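Local coordinates for cytosolic IMP-GMP specific 5'-nucleotidase (Legionella pneumophila subsp. pneumophila, PDB 4OHF) that catalyses the hydrolysis of purine nucleoside monophosphates such as IMP and GMP to nucleoside and phosphate, and is subject to allosteric regulation, at the interface of chains A and B. Numbering follows the deposited sequence. Chains: chain A/B, Cytosolic IMP-GMP specific 5'-nucleotidase.

Contact 1: the interface of chains A and B. Residues chain A 86-87, 421, 424; chain B 86-87, 421, 424.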
loop_
_atom_site.group_PDB
_atom_site.type_symbol
_atom_site.label_atom_id
_atom_site.label_comp_id
_atom_site.label_asym_id
_atom_site.label_seq_id
_atom_site.Cartn_x
_atom_site.Cartn_y
_atom_site.Cartn_z
ATOM N N ARG A 86 10.038 -20.346 -8.551
ATOM C CA ARG A 86 9.055 -19.445 -9.135
ATOM C C ARG A 86 8.143 -18.820 -8.080
ATOM O O ARG A 86 7.598 -17.741 -8.294
ATOM C CB ARG A 86 8.200 -20.163 -10.181
ATOM C CG ARG A 86 7.142 -21.091 -9.602
ATOM C CD ARG A 86 5.861 -21.056 -10.438
ATOM N NE ARG A 86 6.033 -21.659 -11.751
ATOM C CZ ARG A 86 5.563 -21.139 -12.883
ATOM N NH1 ARG A 86 4.877 -19.996 -12.881
ATOM N NH2 ARG A 86 5.802 -21.752 -14.036
ATOM N N TYR A 87 7.986 -19.481 -6.937
ATOM C CA TYR A 87 7.117 -18.946 -5.893
ATOM C C TYR A 87 7.811 -18.185 -4.779
ATOM O O TYR A 87 7.172 -17.811 -3.789
ATOM C CB TYR A 87 6.250 -20.061 -5.301
ATOM C CG TYR A 87 5.250 -20.572 -6.303
ATOM C CD1 TYR A 87 5.152 -21.935 -6.601
ATOM C CD2 TYR A 87 4.452 -19.677 -7.019
ATOM C CE1 TYR A 87 4.294 -22.387 -7.593
ATOM C CE2 TYR A 87 3.596 -20.118 -8.006
ATOM C CZ TYR A 87 3.522 -21.470 -8.294
ATOM O OH TYR A 87 2.706 -21.882 -9.327
ATOM N N TYR A 421 9.840 -18.149 -14.288
ATOM C CA TYR A 421 8.484 -17.642 -14.133
ATOM C C TYR A 421 8.371 -16.314 -14.866
ATOM O O TYR A 421 7.423 -16.078 -15.624
ATOM C CB TYR A 421 8.160 -17.473 -12.637
ATOM C CG TYR A 421 7.190 -16.361 -12.329
ATOM C CD1 TYR A 421 7.569 -15.293 -11.517
ATOM C CD2 TYR A 421 5.913 -16.343 -12.887
ATOM C CE1 TYR A 421 6.711 -14.234 -11.273
ATOM C CE2 TYR A 421 5.041 -15.279 -12.651
ATOM C CZ TYR A 421 5.447 -14.229 -11.847
ATOM O OH TYR A 421 4.599 -13.163 -11.626
ATOM N N ASP A 424 8.247 -16.814 -18.564
ATOM C CA ASP A 424 6.948 -17.356 -18.908
ATOM C C ASP A 424 5.881 -16.264 -18.909
ATOM O O ASP A 424 5.095 -16.138 -19.835
ATOM C CB ASP A 424 6.552 -18.441 -17.907
ATOM C CG ASP A 424 5.273 -19.148 -18.305
ATOM O OD1 ASP A 424 4.479 -19.528 -17.417
ATOM O OD2 ASP A 424 5.056 -19.339 -19.515
ATOM N N ARG B 86 -4.035 -18.641 -15.082
ATOM C CA ARG B 86 -3.111 -18.470 -13.964
ATOM C C ARG B 86 -2.515 -17.069 -13.873
ATOM O O ARG B 86 -2.114 -16.645 -12.801
ATOM C CB ARG B 86 -1.981 -19.505 -14.009
ATOM C CG ARG B 86 -0.982 -19.340 -15.134
ATOM C CD ARG B 86 0.446 -19.585 -14.617
ATOM N NE ARG B 86 0.633 -20.909 -14.014
ATOM C CZ ARG B 86 1.034 -21.112 -12.756
ATOM N NH1 ARG B 86 1.293 -20.074 -11.964
ATOM N NH2 ARG B 86 1.172 -22.349 -12.281
ATOM N N TYR B 87 -2.455 -16.345 -14.984
ATOM C CA TYR B 87 -1.901 -14.997 -14.951
ATOM C C TYR B 87 -2.984 -13.938 -14.949
ATOM O O TYR B 87 -2.714 -12.763 -15.173
ATOM C CB TYR B 87 -0.946 -14.779 -16.132
ATOM C CG TYR B 87 0.301 -15.628 -16.029
ATOM C CD1 TYR B 87 0.758 -16.375 -17.115
ATOM C CD2 TYR B 87 0.992 -15.725 -14.820
ATOM C CE1 TYR B 87 1.858 -17.201 -16.999
ATOM C CE2 TYR B 87 2.092 -16.547 -14.694
ATOM C CZ TYR B 87 2.518 -17.287 -15.786
ATOM O OH TYR B 87 3.580 -18.142 -15.639
ATOM N N TYR B 421 -3.366 -22.364 -10.484
ATOM C CA TYR B 421 -2.183 -21.692 -9.962
ATOM C C TYR B 421 -2.207 -21.683 -8.433
ATOM O O TYR B 421 -1.209 -21.993 -7.786
ATOM C CB TYR B 421 -2.084 -20.247 -10.504
ATOM C CG TYR B 421 -1.573 -19.249 -9.474
ATOM C CD1 TYR B 421 -2.453 -18.411 -8.780
ATOM C CD2 TYR B 421 -0.218 -19.217 -9.115
ATOM C CE1 TYR B 421 -2.001 -17.575 -7.745
ATOM C CE2 TYR B 421 0.245 -18.385 -8.083
ATOM C CZ TYR B 421 -0.646 -17.572 -7.403
ATOM O OH TYR B 421 -0.175 -16.782 -6.377
ATOM N N ASP B 424 -1.409 -24.995 -7.073
ATOM C CA ASP B 424 0.004 -25.228 -7.260
ATOM C C ASP B 424 0.877 -24.439 -6.281
ATOM O O ASP B 424 1.886 -24.952 -5.808
ATOM C CB ASP B 424 0.404 -24.881 -8.697
ATOM C CG ASP B 424 1.837 -25.279 -9.016
ATOM O OD1 ASP B 424 2.197 -26.447 -8.755
ATOM O OD2 ASP B 424 2.607 -24.434 -9.526
#
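A:Tyr87 carries its CG anti to the carbonyl carbon (chi1 -68°), B:Asp424 its CG anti to the backbone N (chi1 -172°), and these turns bring phenol and carboxylate together across the subunit boundary, the side chains set nearly perpendicular. The phenol OH of A:Tyr87 donates a hydrogen bond to the carboxylate OD2 of B:Asp424 at 2.6 Å, meeting it on the anti side and 22° out of the carboxylate plane. The reciprocal pair is similar but not identical: B:Tyr87 OH donates to A:Asp424 OD1 from above the carboxylate plane, at a modelled separation too short to interpret closely.

B:Arg86 points tip to tip at A:Tyr87. Its guanidinium NH2 lies 3.7 Å from OD2 of B:Asp424, a salt bridge within chain B, and makes a weak hydrogen bond of 3.4 Å to the OH of A:Tyr87. The positive charge may therefore polarise the phenol as well as steady the carboxylate. Alongside, A:Tyr87 and B:Tyr421 run antiparallel, their CE2 atoms 3.8 Å apart.

A:Arg86, A:Tyr87 and A:Tyr421, and their counterparts in chain B, belong to a GMP pocket distinct from the magnesium-binding aspartates, as would suit an effector site at the interface. The two like-charged arginines lie close, which nearby carboxylates or bound GMP could offset: NH1 of A:Arg86 stands over one face of the B:Arg86 guanidinium, near its rim, while CB of B:Tyr421 lies against the opposite face.

Contact 2: the interface of chains A and B. Residues chain A 15, 201, 441, 443-444; chain B 359, 362-363, 366-367.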
loop_
_atom_site.group_PDB
_atom_site.type_symbol
_atom_site.label_atom_id
_atom_site.label_comp_id
_atom_site.label_asym_id
_atom_site.label_seq_id
_atom_site.Cartn_x
_atom_site.Cartn_y
_atom_site.Cartn_z
ATOM N N ARG A 15 1.793 -12.384 -38.823
ATOM C CA ARG A 15 1.080 -11.727 -39.913
ATOM C C ARG A 15 0.347 -10.503 -39.375
ATOM O O ARG A 15 0.173 -9.516 -40.094
ATOM C CB ARG A 15 0.073 -12.676 -40.579
ATOM C CG ARG A 15 0.686 -13.770 -41.459
ATOM C CD ARG A 15 -0.324 -14.267 -42.506
ATOM N NE ARG A 15 -0.208 -15.697 -42.801
ATOM C CZ ARG A 15 -0.436 -16.676 -41.918
ATOM N NH1 ARG A 15 -0.313 -17.954 -42.273
ATOM N NH2 ARG A 15 -0.783 -16.388 -40.670
ATOM N N TYR A 201 8.546 -7.627 -46.091
ATOM C CA TYR A 201 7.203 -8.159 -45.880
ATOM C C TYR A 201 6.244 -7.170 -45.215
ATOM O O TYR A 201 5.248 -7.575 -44.618
ATOM C CB TYR A 201 7.270 -9.442 -45.046
ATOM C CG TYR A 201 7.565 -10.681 -45.852
ATOM C CD1 TYR A 201 6.555 -11.594 -46.154
ATOM C CD2 TYR A 201 8.846 -10.933 -46.335
ATOM C CE1 TYR A 201 6.815 -12.729 -46.919
ATOM C CE2 TYR A 201 9.117 -12.064 -47.102
ATOM C CZ TYR A 201 8.097 -12.958 -47.393
ATOM O OH TYR A 201 8.351 -14.072 -48.162
ATOM N N SER A 441 10.080 -17.076 -41.139
ATOM C CA SER A 441 9.292 -16.342 -42.111
ATOM C C SER A 441 8.506 -15.234 -41.436
ATOM O O SER A 441 7.917 -15.452 -40.385
ATOM C CB SER A 441 8.317 -17.275 -42.800
ATOM O OG SER A 441 7.245 -16.532 -43.336
ATOM N N MET A 443 5.781 -14.203 -41.940
ATOM C CA MET A 443 4.360 -14.515 -41.833
ATOM C C MET A 443 4.132 -15.814 -41.082
ATOM O O MET A 443 3.128 -16.496 -41.287
ATOM C CB MET A 443 3.684 -14.569 -43.218
ATOM C CG MET A 443 4.423 -15.329 -44.313
ATOM S SD MET A 443 3.446 -15.456 -45.870
ATOM C CE MET A 443 2.926 -13.702 -46.089
ATOM N N THR A 444 5.068 -16.149 -40.201
ATOM C CA THR A 444 4.977 -17.366 -39.399
ATOM C C THR A 444 3.972 -17.209 -38.255
ATOM O O THR A 444 3.746 -16.114 -37.742
ATOM C CB THR A 444 6.355 -17.736 -38.807
ATOM O OG1 THR A 444 6.187 -18.624 -37.695
ATOM C CG2 THR A 444 7.052 -16.508 -38.315
ATOM N N VAL B 359 3.105 -21.976 -44.762
ATOM C CA VAL B 359 3.904 -20.788 -44.451
ATOM C C VAL B 359 5.130 -20.721 -45.369
ATOM O O VAL B 359 5.383 -19.713 -46.033
ATOM C CB VAL B 359 4.383 -20.812 -42.963
ATOM C CG1 VAL B 359 5.455 -19.749 -42.718
ATOM C CG2 VAL B 359 3.197 -20.565 -42.046
ATOM N N CYS B 362 4.406 -20.179 -49.131
ATOM C CA CYS B 362 4.054 -18.784 -49.390
ATOM C C CYS B 362 5.257 -17.850 -49.365
ATOM O O CYS B 362 5.378 -16.955 -50.206
ATOM C CB CYS B 362 3.007 -18.304 -48.388
ATOM S SG CYS B 362 1.333 -18.912 -48.714
ATOM N N THR B 363 6.152 -18.053 -48.409
ATOM C CA THR B 363 7.334 -17.201 -48.326
ATOM C C THR B 363 8.307 -17.549 -49.459
ATOM O O THR B 363 9.139 -16.727 -49.858
ATOM C CB THR B 363 8.027 -17.334 -46.949
ATOM O OG1 THR B 363 8.776 -18.551 -46.893
ATOM C CG2 THR B 363 6.983 -17.363 -45.859
ATOM N N ILE B 366 7.112 -15.690 -52.478
ATOM C CA ILE B 366 7.400 -14.272 -52.318
ATOM C C ILE B 366 8.906 -14.027 -52.365
ATOM O O ILE B 366 9.373 -13.116 -53.046
ATOM C CB ILE B 366 6.805 -13.760 -50.998
ATOM C CG1 ILE B 366 5.275 -13.912 -51.053
ATOM C CG2 ILE B 366 7.219 -12.318 -50.753
ATOM C CD1 ILE B 366 4.555 -13.654 -49.736
ATOM N N ASP B 367 9.668 -14.843 -51.649
ATOM C CA ASP B 367 11.120 -14.700 -51.671
ATOM C C ASP B 367 11.631 -14.937 -53.093
ATOM O O ASP B 367 12.493 -14.214 -53.584
ATOM C CB ASP B 367 11.789 -15.709 -50.722
ATOM C CG ASP B 367 11.839 -15.226 -49.281
ATOM O OD1 ASP B 367 12.204 -16.033 -48.397
ATOM O OD2 ASP B 367 11.524 -14.042 -49.031
#
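A:Tyr201 and B:Ile366 form the dense end of this contact, where loop residues of chain A pack along the last turns of helix 338-367 of chain B. The phenol crosses the isoleucine obliquely, its CZ 3.5 Å from the methyl CG2 of B:Ile366 and its CE1 3.7 Å from CD1 of the same isoleucine. Beyond the isoleucine, the OH of A:Tyr201 donates a long hydrogen bond of 3.3 Å to the carboxylate OD2 of B:Asp367. That oxygen lies at the ring edge, in plane, but is itself approached from well above the carboxylate plane, the two flat groups standing 87° apart.

A:Met443 continues the packing. Its chi1 of 45° with an extended chi2 carries SD to 3.8 Å from CB of B:Cys362, and the bend at chi3 turns the methyl CE to meet CD1 of B:Ile366 tip to tip, while CG passes alongside the methyl of B:Thr363. A:Ser441 also abuts this methyl, although the modelled approach of its hydroxyl is too close to be reliable; that hydroxyl accepts the backbone N-H of A:Met443, tying the loop together. CB of A:Ser441 also packs 3.8 Å from CG1 of B:Val359.

Beyond this the fit slackens. CA of A:Thr444 comes no nearer than 4.1 Å to CG1 of B:Val359, and A:Arg15 buries little surface. The arginine's flat guanidinium instead lies against its own chain, with the carbonyl O of A:Met443 over its centre.

Contact 3: the interface of chains A and B. Residues chain A 452, 455-456; chain B 334, 408, 411.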
loop_
_atom_site.group_PDB
_atom_site.type_symbol
_atom_site.label_atom_id
_atom_site.label_comp_id
_atom_site.label_asym_id
_atom_site.label_seq_id
_atom_site.Cartn_x
_atom_site.Cartn_y
_atom_site.Cartn_z
ATOM N N LEU A 452 0.862 -29.291 -22.426
ATOM C CA LEU A 452 -0.133 -29.486 -21.384
ATOM C C LEU A 452 -1.227 -30.426 -21.906
ATOM O O LEU A 452 -1.915 -31.085 -21.123
ATOM C CB LEU A 452 -0.721 -28.143 -20.952
ATOM C CG LEU A 452 -1.073 -28.065 -19.464
ATOM C CD1 LEU A 452 -2.337 -28.850 -19.172
ATOM C CD2 LEU A 452 0.099 -28.595 -18.647
ATOM N N HIS A 455 0.157 -33.692 -21.701
ATOM C CA HIS A 455 0.438 -33.748 -20.268
ATOM C C HIS A 455 -0.697 -34.498 -19.602
ATOM O O HIS A 455 -0.472 -35.301 -18.697
ATOM C CB HIS A 455 0.556 -32.330 -19.676
ATOM C CG HIS A 455 0.206 -32.240 -18.218
ATOM N ND1 HIS A 455 0.821 -33.008 -17.252
ATOM C CD2 HIS A 455 -0.715 -31.487 -17.567
ATOM C CE1 HIS A 455 0.295 -32.733 -16.071
ATOM N NE2 HIS A 455 -0.640 -31.813 -16.235
ATOM N N ASP A 456 -1.919 -34.242 -20.062
ATOM C CA ASP A 456 -3.087 -34.898 -19.496
ATOM C C ASP A 456 -3.387 -36.255 -20.143
ATOM O O ASP A 456 -4.538 -36.591 -20.414
ATOM C CB ASP A 456 -4.295 -33.959 -19.577
ATOM C CG ASP A 456 -4.250 -32.850 -18.517
ATOM O OD1 ASP A 456 -4.885 -31.794 -18.732
ATOM O OD2 ASP A 456 -3.595 -33.038 -17.467
ATOM N N GLN B 334 -12.297 -36.169 -17.636
ATOM C CA GLN B 334 -11.175 -36.185 -18.571
ATOM C C GLN B 334 -11.023 -37.586 -19.183
ATOM O O GLN B 334 -10.563 -37.736 -20.323
ATOM C CB GLN B 334 -9.883 -35.757 -17.864
ATOM C CG GLN B 334 -9.939 -34.337 -17.278
ATOM C CD GLN B 334 -8.670 -33.947 -16.516
ATOM O OE1 GLN B 334 -7.641 -33.627 -17.113
ATOM N NE2 GLN B 334 -8.743 -33.988 -15.191
ATOM N N ARG B 408 -13.513 -26.775 -17.482
ATOM C CA ARG B 408 -12.772 -27.349 -16.352
ATOM C C ARG B 408 -12.351 -26.417 -15.234
ATOM O O ARG B 408 -12.116 -25.223 -15.438
ATOM C CB ARG B 408 -11.523 -28.066 -16.857
ATOM C CG ARG B 408 -11.791 -29.461 -17.351
ATOM C CD ARG B 408 -10.590 -30.054 -18.039
ATOM N NE ARG B 408 -10.626 -29.775 -19.465
ATOM C CZ ARG B 408 -9.728 -30.239 -20.322
ATOM N NH1 ARG B 408 -8.729 -30.997 -19.878
ATOM N NH2 ARG B 408 -9.831 -29.958 -21.617
ATOM N N ARG B 411 -8.389 -25.909 -15.857
ATOM C CA ARG B 411 -7.934 -25.349 -17.131
ATOM C C ARG B 411 -8.710 -24.117 -17.547
ATOM O O ARG B 411 -9.924 -24.069 -17.396
ATOM C CB ARG B 411 -8.025 -26.409 -18.243
ATOM C CG ARG B 411 -7.063 -27.581 -18.094
ATOM C CD ARG B 411 -5.602 -27.163 -18.263
ATOM N NE ARG B 411 -4.821 -27.391 -17.043
ATOM C CZ ARG B 411 -4.371 -28.577 -16.626
ATOM N NH1 ARG B 411 -4.620 -29.673 -17.337
ATOM N NH2 ARG B 411 -3.659 -28.668 -15.500
#
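B:Arg411 and A:Asp456 bury the most surface here and are joined by a salt bridge, with A:Leu452 filling in beside them. The guanidinium NH1 of B:Arg411 lies 2.6 Å from the carboxylate OD1 of A:Asp456. The modelled N-H directions do not aim at this oxygen, so the pairing is best described as ionic and not as a hydrogen bond. The side chains lie side by side, pointing opposite ways, and their planar groups are nearly coplanar at 15°, placing the carboxylate carbon of A:Asp456 at the edge of the guanidinium.

Bends at chi2 and chi3 (-67° and 117°) carry the arginine from the short strand 411-412 of chain B toward helix 451-455 of chain A. There the methyl CD1 of A:Leu452 meets it tip to tip and rests over one guanidinium face, toward the rim, at 3.3 Å from CZ of B:Arg411. The leucine thus appears to give apolar cover to a flat cation whose edge is turned to the acid.

Two further residues of chain B are more remote neighbours. B:Gln334 turns its amide OE1 toward the carboxylate as modelled, but both groups are acceptors there and the pair offers no attraction. NH1 of B:Arg408 is 4.1 Å from OD1 of A:Asp456, without a salt bridge, and may still reinforce the local positive field. By pairing opposite charges beside an apparent apolar cap, the site appears to fasten the C-terminal part of chain A onto chain B.

Contact 1 and contact 3 are near neighbours, with the centres of their C-alpha atoms about 16 Å apart, whereas contact 2 lies about 34 Å from contact 1 and 33 Å from contact 3. No residue is shared, but contacts 2 and 3 both draw on the C-terminal region of chain A. Contact 1 brings equivalent residues from both chains together, while the other two, as described, pair different segments. The widely spaced contacts could resist rocking of one subunit on the other, and GMP-pocket residues in contact 1 suggest that subunit association and allosteric regulation are linked within the four-chain assembly.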